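Local coordinates for protein exosome complex component Rrp41 (Archaeoglobus fulgidus, PDB 3M7N) that probably degrades RNA from the 3' end as the catalytic subunit of the archaeal exosome and can probably also add heteromeric RNA tails, at residues K72-Y77 / R120-I125; A111-E116 / A151-K156; E6-L11 / D180-A185; K10-G15 / G165-Q170. The protein carries 1 engineered substitution. All blocks are in the same frame, centred on the assembly; numbering follows the deposited sequence.

Interaction 1: K72-Y77 / R120-I125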
# COMPACT_ATOMS: atom_id res chain seq x y z
N LYS E 72 -23.28 0.08 -10.80
CA LYS E 72 -23.87 -0.41 -9.56
C LYS E 72 -22.99 -0.13 -8.34
O LYS E 72 -21.81 0.14 -8.48
CB LYS E 72 -24.13 -1.92 -9.65
CG LYS E 72 -22.84 -2.75 -9.62
CD LYS E 72 -23.12 -4.25 -9.51
CE LYS E 72 -22.85 -4.98 -10.81
NZ LYS E 72 -21.40 -5.07 -11.13
N ALA E 73 -23.58 -0.24 -7.15
CA ALA E 73 -22.84 -0.06 -5.90
C ALA E 73 -21.92 -1.24 -5.64
O ALA E 73 -22.15 -2.33 -6.15
CB ALA E 73 -23.80 0.11 -4.75
N ILE E 74 -20.89 -1.03 -4.83
CA ILE E 74 -20.09 -2.15 -4.39
C ILE E 74 -20.43 -2.40 -2.95
O ILE E 74 -20.87 -1.50 -2.25
CB ILE E 74 -18.58 -1.88 -4.48
CG1 ILE E 74 -18.23 -0.62 -3.69
CG2 ILE E 74 -18.16 -1.78 -5.94
CD1 ILE E 74 -16.74 -0.36 -3.61
N ILE E 75 -20.22 -3.65 -2.52
CA ILE E 75 -20.49 -4.04 -1.15
C ILE E 75 -19.21 -4.48 -0.48
O ILE E 75 -18.42 -5.22 -1.05
CB ILE E 75 -21.47 -5.24 -1.08
CG1 ILE E 75 -22.72 -4.96 -1.91
CG2 ILE E 75 -21.81 -5.55 0.37
CD1 ILE E 75 -23.50 -3.79 -1.44
N ARG E 76 -19.01 -4.04 0.76
CA ARG E 76 -17.86 -4.50 1.50
C ARG E 76 -18.36 -5.02 2.83
O ARG E 76 -19.34 -4.53 3.38
CB ARG E 76 -16.83 -3.37 1.65
CG ARG E 76 -16.44 -2.80 0.27
CD ARG E 76 -15.29 -1.85 0.31
NE ARG E 76 -15.76 -0.48 0.37
CZ ARG E 76 -14.96 0.58 0.45
NH1 ARG E 76 -15.48 1.79 0.50
NH2 ARG E 76 -13.64 0.41 0.50
N TYR E 77 -17.72 -6.07 3.31
CA TYR E 77 -18.17 -6.67 4.52
C TYR E 77 -16.91 -7.08 5.19
O TYR E 77 -16.06 -7.73 4.59
CB TYR E 77 -19.07 -7.89 4.22
CG TYR E 77 -19.64 -8.61 5.41
CD1 TYR E 77 -21.01 -8.58 5.68
CD2 TYR E 77 -18.83 -9.36 6.24
CE1 TYR E 77 -21.55 -9.25 6.77
CE2 TYR E 77 -19.35 -10.04 7.32
CZ TYR E 77 -20.72 -9.98 7.57
OH TYR E 77 -21.25 -10.67 8.65
N ARG E 120 -21.77 3.89 -8.54
CA ARG E 120 -20.62 4.65 -8.06
C ARG E 120 -20.72 4.92 -6.58
O ARG E 120 -20.23 5.94 -6.11
CB ARG E 120 -20.50 5.99 -8.80
CG ARG E 120 -20.59 5.89 -10.32
CD ARG E 120 -20.59 7.27 -10.97
NE ARG E 120 -21.58 8.15 -10.36
CZ ARG E 120 -22.84 8.28 -10.79
NH1 ARG E 120 -23.68 9.11 -10.17
NH2 ARG E 120 -23.27 7.58 -11.83
N SER E 121 -21.36 4.02 -5.84
CA SER E 121 -21.43 4.14 -4.39
C SER E 121 -20.81 2.95 -3.68
O SER E 121 -20.48 1.93 -4.29
CB SER E 121 -22.87 4.32 -3.91
OG SER E 121 -23.23 5.70 -3.89
N ALA E 122 -20.63 3.09 -2.38
CA ALA E 122 -20.25 1.95 -1.57
C ALA E 122 -21.24 1.80 -0.44
O ALA E 122 -21.70 2.80 0.14
CB ALA E 122 -18.85 2.09 -1.04
N ILE E 123 -21.61 0.56 -0.15
CA ILE E 123 -22.32 0.23 1.06
C ILE E 123 -21.42 -0.66 1.87
O ILE E 123 -21.11 -1.78 1.45
CB ILE E 123 -23.64 -0.49 0.74
CG1 ILE E 123 -24.62 0.47 0.07
CG2 ILE E 123 -24.24 -1.10 2.02
CD1 ILE E 123 -25.71 -0.21 -0.71
N ASP E 124 -21.00 -0.17 3.02
CA ASP E 124 -20.00 -0.84 3.84
C ASP E 124 -20.62 -1.51 5.07
O ASP E 124 -21.44 -0.92 5.77
CB ASP E 124 -18.92 0.16 4.29
CG ASP E 124 -18.13 0.74 3.13
OD1 ASP E 124 -17.61 1.87 3.27
OD2 ASP E 124 -18.03 0.08 2.07
N ILE E 125 -20.19 -2.74 5.35
CA ILE E 125 -20.73 -3.52 6.44
C ILE E 125 -19.62 -4.04 7.33
O ILE E 125 -18.71 -4.76 6.89
CB ILE E 125 -21.57 -4.70 5.91
CG1 ILE E 125 -22.64 -4.17 4.95
CG2 ILE E 125 -22.22 -5.45 7.06
CD1 ILE E 125 -23.22 -5.23 4.04
O HOH W 1 -19.87 1.81 -7.03

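Interaction 2: A111-E116 / A151-K156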
# COMPACT_ATOMS: atom_id res chain seq x y z
N ALA E 111 -25.86 -10.87 -3.32
CA ALA E 111 -26.97 -11.62 -3.89
C ALA E 111 -28.35 -11.01 -3.59
O ALA E 111 -29.36 -11.48 -4.11
CB ALA E 111 -26.91 -13.08 -3.41
N VAL E 112 -28.40 -9.97 -2.76
CA VAL E 112 -29.66 -9.54 -2.19
C VAL E 112 -29.88 -8.01 -2.12
O VAL E 112 -31.00 -7.53 -2.29
CB VAL E 112 -29.84 -10.20 -0.81
CG1 VAL E 112 -30.70 -9.36 0.08
CG2 VAL E 112 -30.42 -11.60 -0.99
N ILE E 113 -28.83 -7.26 -1.86
CA ILE E 113 -28.92 -5.80 -1.88
C ILE E 113 -29.18 -5.33 -3.30
O ILE E 113 -28.56 -5.80 -4.24
CB ILE E 113 -27.62 -5.14 -1.34
CG1 ILE E 113 -27.52 -5.34 0.17
CG2 ILE E 113 -27.56 -3.68 -1.73
CD1 ILE E 113 -26.11 -5.19 0.75
N MET E 114 -30.13 -4.41 -3.47
CA MET E 114 -30.37 -3.83 -4.79
C MET E 114 -29.30 -2.79 -5.13
O MET E 114 -29.53 -1.58 -5.07
CB MET E 114 -31.79 -3.24 -4.88
CG MET E 114 -32.89 -4.25 -4.60
SD MET E 114 -34.53 -3.51 -4.66
CE MET E 114 -34.64 -3.03 -6.39
N LYS E 115 -28.11 -3.26 -5.47
CA LYS E 115 -26.99 -2.36 -5.67
C LYS E 115 -27.11 -1.47 -6.92
O LYS E 115 -26.56 -0.37 -6.96
CB LYS E 115 -25.66 -3.11 -5.62
CG LYS E 115 -25.67 -4.43 -6.36
CD LYS E 115 -24.80 -5.42 -5.64
CE LYS E 115 -24.33 -6.54 -6.56
NZ LYS E 115 -23.21 -7.26 -5.88
N GLU E 116 -27.87 -1.93 -7.91
CA GLU E 116 -28.10 -1.11 -9.10
C GLU E 116 -28.66 0.28 -8.80
O GLU E 116 -28.62 1.18 -9.64
CB GLU E 116 -29.04 -1.82 -10.07
CG GLU E 116 -28.43 -3.02 -10.76
CD GLU E 116 -28.25 -4.20 -9.83
OE1 GLU E 116 -27.24 -4.93 -10.00
OE2 GLU E 116 -29.11 -4.38 -8.92
N ALA E 151 -30.75 0.48 8.39
CA ALA E 151 -30.24 1.56 7.55
C ALA E 151 -31.08 1.76 6.30
O ALA E 151 -30.77 2.59 5.45
CB ALA E 151 -28.76 1.32 7.17
N GLY E 152 -32.15 0.99 6.16
CA GLY E 152 -33.07 1.20 5.05
C GLY E 152 -32.48 0.95 3.67
O GLY E 152 -32.95 1.51 2.69
N VAL E 153 -31.47 0.09 3.56
CA VAL E 153 -30.98 -0.18 2.21
C VAL E 153 -31.81 -1.27 1.54
O VAL E 153 -31.99 -2.36 2.09
CB VAL E 153 -29.46 -0.47 2.17
CG1 VAL E 153 -28.84 -0.23 3.53
CG2 VAL E 153 -29.15 -1.85 1.64
N PRO E 154 -32.36 -0.94 0.37
CA PRO E 154 -33.30 -1.80 -0.36
C PRO E 154 -32.72 -3.19 -0.60
O PRO E 154 -31.56 -3.32 -1.02
CB PRO E 154 -33.50 -1.05 -1.68
CG PRO E 154 -33.25 0.38 -1.33
CD PRO E 154 -32.13 0.33 -0.32
N MET E 155 -33.51 -4.22 -0.33
CA MET E 155 -33.07 -5.61 -0.43
C MET E 155 -34.19 -6.48 -0.97
O MET E 155 -35.37 -6.15 -0.83
CB MET E 155 -32.63 -6.13 0.95
CG MET E 155 -31.21 -5.75 1.36
SD MET E 155 -30.88 -5.96 3.14
CE MET E 155 -30.68 -7.73 3.32
N LYS E 156 -33.83 -7.60 -1.61
CA LYS E 156 -34.81 -8.55 -2.12
C LYS E 156 -35.60 -9.14 -0.95
O LYS E 156 -36.78 -9.43 -1.07
CB LYS E 156 -34.12 -9.68 -2.88
CG LYS E 156 -33.75 -9.34 -4.31
CD LYS E 156 -32.85 -10.42 -4.91
CE LYS E 156 -32.28 -9.99 -6.26
NZ LYS E 156 -31.36 -11.01 -6.85
O HOH W 2 -28.97 -12.30 -6.42

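Interaction 3: E6-L11 / D180-A185. With nucleotides of chain L.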
# COMPACT_ATOMS: atom_id res chain seq x y z
N GLU E 6 -10.89 -29.99 26.90
CA GLU E 6 -10.95 -31.39 27.34
C GLU E 6 -12.19 -32.11 26.79
O GLU E 6 -13.32 -31.81 27.15
CB GLU E 6 -10.90 -31.47 28.87
CG GLU E 6 -11.85 -30.51 29.59
CD GLU E 6 -11.75 -30.60 31.11
OE1 GLU E 6 -12.50 -31.39 31.71
OE2 GLU E 6 -10.92 -29.87 31.70
N LYS E 7 -11.94 -33.09 25.91
CA LYS E 7 -12.99 -33.78 25.16
C LYS E 7 -14.04 -34.49 26.02
O LYS E 7 -13.74 -35.48 26.69
CB LYS E 7 -12.38 -34.77 24.15
CG LYS E 7 -13.40 -35.69 23.50
CD LYS E 7 -12.96 -36.17 22.11
CE LYS E 7 -14.05 -37.01 21.45
NZ LYS E 7 -13.75 -37.36 20.03
N PRO E 8 -15.29 -33.99 25.98
CA PRO E 8 -16.46 -34.43 26.74
C PRO E 8 -16.72 -35.93 26.72
O PRO E 8 -17.48 -36.42 27.55
CB PRO E 8 -17.62 -33.70 26.05
CG PRO E 8 -17.00 -32.46 25.53
CD PRO E 8 -15.60 -32.84 25.11
N GLU E 9 -16.13 -36.65 25.77
CA GLU E 9 -16.36 -38.09 25.64
C GLU E 9 -17.76 -38.41 25.12
O GLU E 9 -17.92 -39.30 24.28
CB GLU E 9 -16.12 -38.83 26.96
N LYS E 10 -18.76 -37.69 25.61
CA LYS E 10 -20.13 -37.98 25.22
C LYS E 10 -20.74 -37.01 24.21
O LYS E 10 -20.94 -37.39 23.07
CB LYS E 10 -21.03 -38.12 26.44
CG LYS E 10 -22.31 -38.86 26.12
CD LYS E 10 -22.03 -40.27 25.61
CE LYS E 10 -23.34 -41.02 25.40
NZ LYS E 10 -23.13 -42.42 24.96
N LEU E 11 -21.02 -35.78 24.63
CA LEU E 11 -21.72 -34.79 23.77
C LEU E 11 -23.25 -34.92 23.77
O LEU E 11 -23.95 -33.93 23.95
CB LEU E 11 -21.21 -34.76 22.32
CG LEU E 11 -19.81 -34.21 22.04
CD1 LEU E 11 -19.55 -34.12 20.53
CD2 LEU E 11 -19.60 -32.87 22.69
N ASP E 180 -18.84 -28.21 18.14
CA ASP E 180 -17.97 -27.81 17.05
C ASP E 180 -16.61 -28.48 17.15
O ASP E 180 -16.15 -29.11 16.20
CB ASP E 180 -17.78 -26.30 17.06
CG ASP E 180 -17.53 -25.74 15.69
OD1 ASP E 180 -18.22 -26.20 14.75
OD2 ASP E 180 -16.68 -24.85 15.54
N ASN E 181 -15.96 -28.35 18.30
CA ASN E 181 -14.60 -28.86 18.49
C ASN E 181 -14.52 -30.38 18.44
O ASN E 181 -13.57 -30.93 17.89
CB ASN E 181 -14.00 -28.39 19.81
CG ASN E 181 -13.78 -26.89 19.86
OD1 ASN E 181 -13.82 -26.19 18.84
ND2 ASN E 181 -13.54 -26.38 21.06
N PHE E 182 -15.51 -31.07 19.01
CA PHE E 182 -15.42 -32.52 19.14
C PHE E 182 -16.45 -33.31 18.33
O PHE E 182 -16.44 -34.54 18.35
CB PHE E 182 -15.50 -32.91 20.62
CG PHE E 182 -14.53 -32.16 21.47
CD1 PHE E 182 -14.95 -31.10 22.25
CD2 PHE E 182 -13.19 -32.50 21.47
CE1 PHE E 182 -14.06 -30.40 23.04
CE2 PHE E 182 -12.28 -31.80 22.25
CZ PHE E 182 -12.72 -30.74 23.04
N GLY E 183 -17.32 -32.59 17.61
CA GLY E 183 -18.33 -33.20 16.76
C GLY E 183 -17.77 -33.78 15.47
O GLY E 183 -16.56 -33.92 15.30
N GLU E 184 -18.65 -34.12 14.53
CA GLU E 184 -18.23 -34.78 13.32
C GLU E 184 -18.37 -33.89 12.09
O GLU E 184 -17.83 -34.19 11.02
CB GLU E 184 -19.03 -36.07 13.11
CG GLU E 184 -18.67 -37.21 14.05
CD GLU E 184 -19.64 -37.33 15.22
OE1 GLU E 184 -20.87 -37.39 14.99
OE2 GLU E 184 -19.17 -37.37 16.37
N ALA E 185 -19.10 -32.79 12.24
CA ALA E 185 -19.34 -31.92 11.11
C ALA E 185 -19.90 -30.56 11.53
O ALA E 185 -20.51 -30.43 12.57
CB ALA E 185 -20.27 -32.60 10.12
P C L 5 -10.68 -23.11 9.83
OP1 C L 5 -11.68 -23.12 8.75
OP2 C L 5 -9.81 -21.92 10.02
O5' C L 5 -11.40 -23.38 11.23
C5' C L 5 -12.49 -24.27 11.36
C4' C L 5 -12.67 -24.65 12.81
O4' C L 5 -11.38 -25.01 13.38
C3' C L 5 -13.15 -23.55 13.74
O3' C L 5 -14.54 -23.34 13.61
C2' C L 5 -12.80 -24.20 15.08
O2' C L 5 -13.61 -25.32 15.41
C1' C L 5 -11.38 -24.66 14.75
N1 C L 5 -10.37 -23.60 15.00
C2 C L 5 -10.18 -23.14 16.31
O2 C L 5 -10.87 -23.65 17.21
N3 C L 5 -9.26 -22.17 16.54
C4 C L 5 -8.55 -21.66 15.52
N4 C L 5 -7.65 -20.71 15.80
C5 C L 5 -8.73 -22.12 14.18
C6 C L 5 -9.64 -23.07 13.97

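Interaction 4: K10-G15 / G165-Q170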
# COMPACT_ATOMS: atom_id res chain seq x y z
N LYS E 10 -18.76 -37.69 25.61
CA LYS E 10 -20.13 -37.98 25.22
C LYS E 10 -20.74 -37.01 24.21
O LYS E 10 -20.94 -37.39 23.07
CB LYS E 10 -21.03 -38.12 26.44
CG LYS E 10 -22.31 -38.86 26.12
CD LYS E 10 -22.03 -40.27 25.61
CE LYS E 10 -23.34 -41.02 25.40
NZ LYS E 10 -23.13 -42.42 24.96
N LEU E 11 -21.02 -35.78 24.63
CA LEU E 11 -21.72 -34.79 23.77
C LEU E 11 -23.25 -34.92 23.77
O LEU E 11 -23.95 -33.93 23.95
CB LEU E 11 -21.21 -34.76 22.32
CG LEU E 11 -19.81 -34.21 22.04
CD1 LEU E 11 -19.55 -34.12 20.53
CD2 LEU E 11 -19.60 -32.87 22.69
N ILE E 12 -23.77 -36.12 23.55
CA ILE E 12 -25.20 -36.32 23.71
C ILE E 12 -25.52 -37.41 24.74
O ILE E 12 -25.07 -38.55 24.60
CB ILE E 12 -25.91 -36.61 22.38
CG1 ILE E 12 -25.71 -35.44 21.42
CG2 ILE E 12 -27.40 -36.81 22.62
CD1 ILE E 12 -26.42 -35.60 20.08
N VAL E 13 -26.28 -37.04 25.77
CA VAL E 13 -26.69 -38.00 26.81
C VAL E 13 -28.20 -37.95 27.03
O VAL E 13 -28.76 -36.89 27.30
CB VAL E 13 -26.00 -37.74 28.16
CG1 VAL E 13 -24.50 -37.76 28.01
CG2 VAL E 13 -26.45 -36.40 28.75
N ASP E 14 -28.86 -39.10 26.92
CA ASP E 14 -30.29 -39.16 27.11
C ASP E 14 -31.00 -38.12 26.24
O ASP E 14 -31.91 -37.42 26.67
CB ASP E 14 -30.65 -38.96 28.59
CG ASP E 14 -30.12 -40.08 29.48
OD1 ASP E 14 -29.69 -39.78 30.63
OD2 ASP E 14 -30.12 -41.25 29.04
N GLY E 15 -30.56 -38.04 24.99
CA GLY E 15 -31.18 -37.16 24.02
C GLY E 15 -30.98 -35.70 24.38
O GLY E 15 -31.63 -34.82 23.81
N GLY E 165 -24.78 -28.79 13.14
CA GLY E 165 -23.63 -29.60 13.48
C GLY E 165 -23.98 -31.07 13.42
O GLY E 165 -25.09 -31.46 13.08
N LYS E 166 -23.01 -31.91 13.75
CA LYS E 166 -23.24 -33.32 13.84
C LYS E 166 -22.47 -33.83 15.04
O LYS E 166 -21.25 -33.66 15.12
CB LYS E 166 -22.82 -34.04 12.56
CG LYS E 166 -23.05 -35.56 12.63
CD LYS E 166 -22.73 -36.23 11.31
CE LYS E 166 -22.31 -37.67 11.47
NZ LYS E 166 -21.97 -38.22 10.13
N ALA E 167 -23.19 -34.43 15.98
CA ALA E 167 -22.62 -34.86 17.25
C ALA E 167 -23.07 -36.27 17.60
O ALA E 167 -24.26 -36.59 17.53
CB ALA E 167 -22.99 -33.88 18.35
N ASP E 168 -22.11 -37.13 17.94
CA ASP E 168 -22.41 -38.53 18.25
C ASP E 168 -23.29 -39.14 17.19
O ASP E 168 -24.15 -39.95 17.50
CB ASP E 168 -23.12 -38.66 19.58
CG ASP E 168 -22.25 -38.25 20.75
OD1 ASP E 168 -22.82 -37.96 21.82
OD2 ASP E 168 -21.01 -38.23 20.61
N GLY E 169 -23.09 -38.73 15.95
CA GLY E 169 -23.83 -39.32 14.85
C GLY E 169 -25.16 -38.62 14.62
O GLY E 169 -25.88 -38.95 13.69
N GLN E 170 -25.47 -37.66 15.47
CA GLN E 170 -26.77 -36.99 15.39
C GLN E 170 -26.65 -35.55 14.90
O GLN E 170 -25.78 -34.81 15.36
CB GLN E 170 -27.46 -37.03 16.75
CG GLN E 170 -28.46 -35.90 16.98
CD GLN E 170 -29.90 -36.30 16.67
OE1 GLN E 170 -30.44 -35.98 15.60
NE2 GLN E 170 -30.53 -37.00 17.62

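Interaction 1: K72-Y77 / R120-I125
Strands 74-77 and 122-125 run parallel, 14° apart in direction, with their axes 4.6 Å from each other; strand 74-81 forms an edge of the first-domain mixed sheet within this chain, and 122-129 is its inner neighbour. The backbone ladder is continuous. I74 takes S121 O with its N-H and offers its carbonyl to I123 N, with the donor almost along the C=O axis (I123 N to I74 O 3.0 Å). R76 repeats the pattern two residues on, from R76 N to I123 O and from I125 N to R76 O (2.8 Å), the last being the most bent of the four backbone bonds, at 136°. Chain order here is strand, helix 96-110, strand, a beta-alpha-beta crossover, and I75, I123, Y77 and I125 form the face toward the helices. I75 CD1 lies beside I123 CB (4.0 Å), while I125 CG2 meets the Y77 ring obliquely at CD1 (3.6 Å). Y77 also packs on helices 96-110 and 136-150. The other face carries charge. The R76 chain bends at chi3 (-96°) so that NE comes 2.9 Å from D124 OD2, a salt bridge whose hydrogen bond is weak, with the two planar groups steeply turned. R76 NH1 also pairs with E61, and D124 OD1 with R60. The buried carboxylate of D124 therefore lies between two arginines, which would probably keep it ionised despite the nearby acid of E61.

Interaction 2: A111-E116 / A151-K156
A Schellman motif at G152 ends helix 136-150 and releases the loop 151-156, which meets the loop following helix 96-110 through one isolated beta bridge between I113 and M155. Two backbone bonds flank that pair. K156 N donates to V112 O in the carbonyl plane (2.9 Å), and M114 N donates to P154 O almost straight (3.0 Å, 171°), although it sits above the plane of that carbonyl. M114 is also the centre of an inverse gamma turn, which swings the chain round just past the bridge. On the inner side, I113 sends CG1 obliquely against M155 CG (3.9 Å) and, a little farther, against V153 CG2, and all three of these side chains also reach L148 of helix 136-150. The M155 chain bends at chi3 (77°), bringing its CE to 3.6 Å from V112 CG1. On the outer side M114 crosses P154 at about a right angle, with M114 SD touching P154 CB; both side chains also pack on another protein chain of the assembly. V112 in turn touches L232 of the neighbouring exonuclease 2 subunit. K156 runs back along the first loop with its chain extended beyond CG. Its ammonium makes a weak bond to A111 O and a firmer link through a water that lies 2.7 Å from K156 NZ and donates to A111 O at 2.5 Å.

Interaction 3: E6-L11 / D180-A185
Helix 177-182 of the second RNase PH domain carries RNA on one side and, at its last residue, F182, receives the N-terminal arm of the chain. The arm lies over one face of the F182 ring. Both contacts are CH-pi: K7 CA stands 3.8 Å from the centroid of the F182 ring and P8 CD 3.7 Å from the same centroid, both over the face but displaced toward the rim. The extended K7 side chain runs antiparallel to that of F182, its CB 3.5 Å from F182 CE2, while the proline ring crosses the phenyl at about a right angle. N181 CB lies against the opposite face, toward its rim. Farther along, L11 CD1 rests 3.8 Å from F182 O, near F182 CB and beside the peptide leading to G183, where the helix ends. D180, two residues earlier in the helix, has no part in holding the arm. Its CG is anti to the backbone N (chi1 -151°), and OD2 accepts a hydrogen bond from O2' of nucleotide C5 of chain L (3.1 Å). Against helix 177-182 the arm thus makes carbon contacts, with no hydrogen bond between the two segments, whereas D180 serves the ribose. The carboxylate of D186 close to D180 OD1 may raise the proton affinity of this acidic pair.

Interaction 4: K10-G15 / G165-Q170
D168 OD1 receives the backbone N-H of I12 (2.7 Å, 141°), the polar link between the N-terminal arm and the hairpin. The carboxylate is modelled very tightly against the arm, so the exact place of OD1 is less sure. D168 points CG anti to its own carbonyl carbon, which turns the carboxylate to the arm; K10 NZ is 5.5 Å from D168 OD1, not in contact. Beside this link the I12 side chain reaches out fully extended. Its CD1 touches Q170 CG (3.7 Å), the two side chains crossing at about a right angle, and lies 3.5 Å from A167 O, near A167 CB. L11 CD1 also meets A167 CB (4.1 Å). Behind these contacts stands a type I' turn, closed by paired bonds between A167 and Q170 (Q170 N to A167 O 2.6 Å). D168 and G169 both have positive phi, and the G169 conformation needs a residue without CB. The E184 carboxylate bonds G169 N of the turn, and more weakly D168 N. The hairpin joins strands 158-167 and 170-173 of the four-stranded sheet, I12 also packs on V172 of the latter, and L11 reaches L18.

The four contacts form two clusters on opposite sides of the chain's centre, with about 39 to 42 Å between centres across them. Interactions 1 and 2 meet where A73 N lies 3.0 Å from K115 O, probably a hydrogen bond, and where I75 CD1 packs on I113 CD1 at 3.7 Å, so the sheet edge and the helix-end loops form one body. Interactions 3 and 4 share K10 and L11 and are tied by a probable bond from E184 N to K166 O (2.7 Å). Relative to the RNA, interaction 3 contains the bound ribose, while the nearest atoms of interactions 4, 1 and 2 lie about 10, 12 and 21 Å from it.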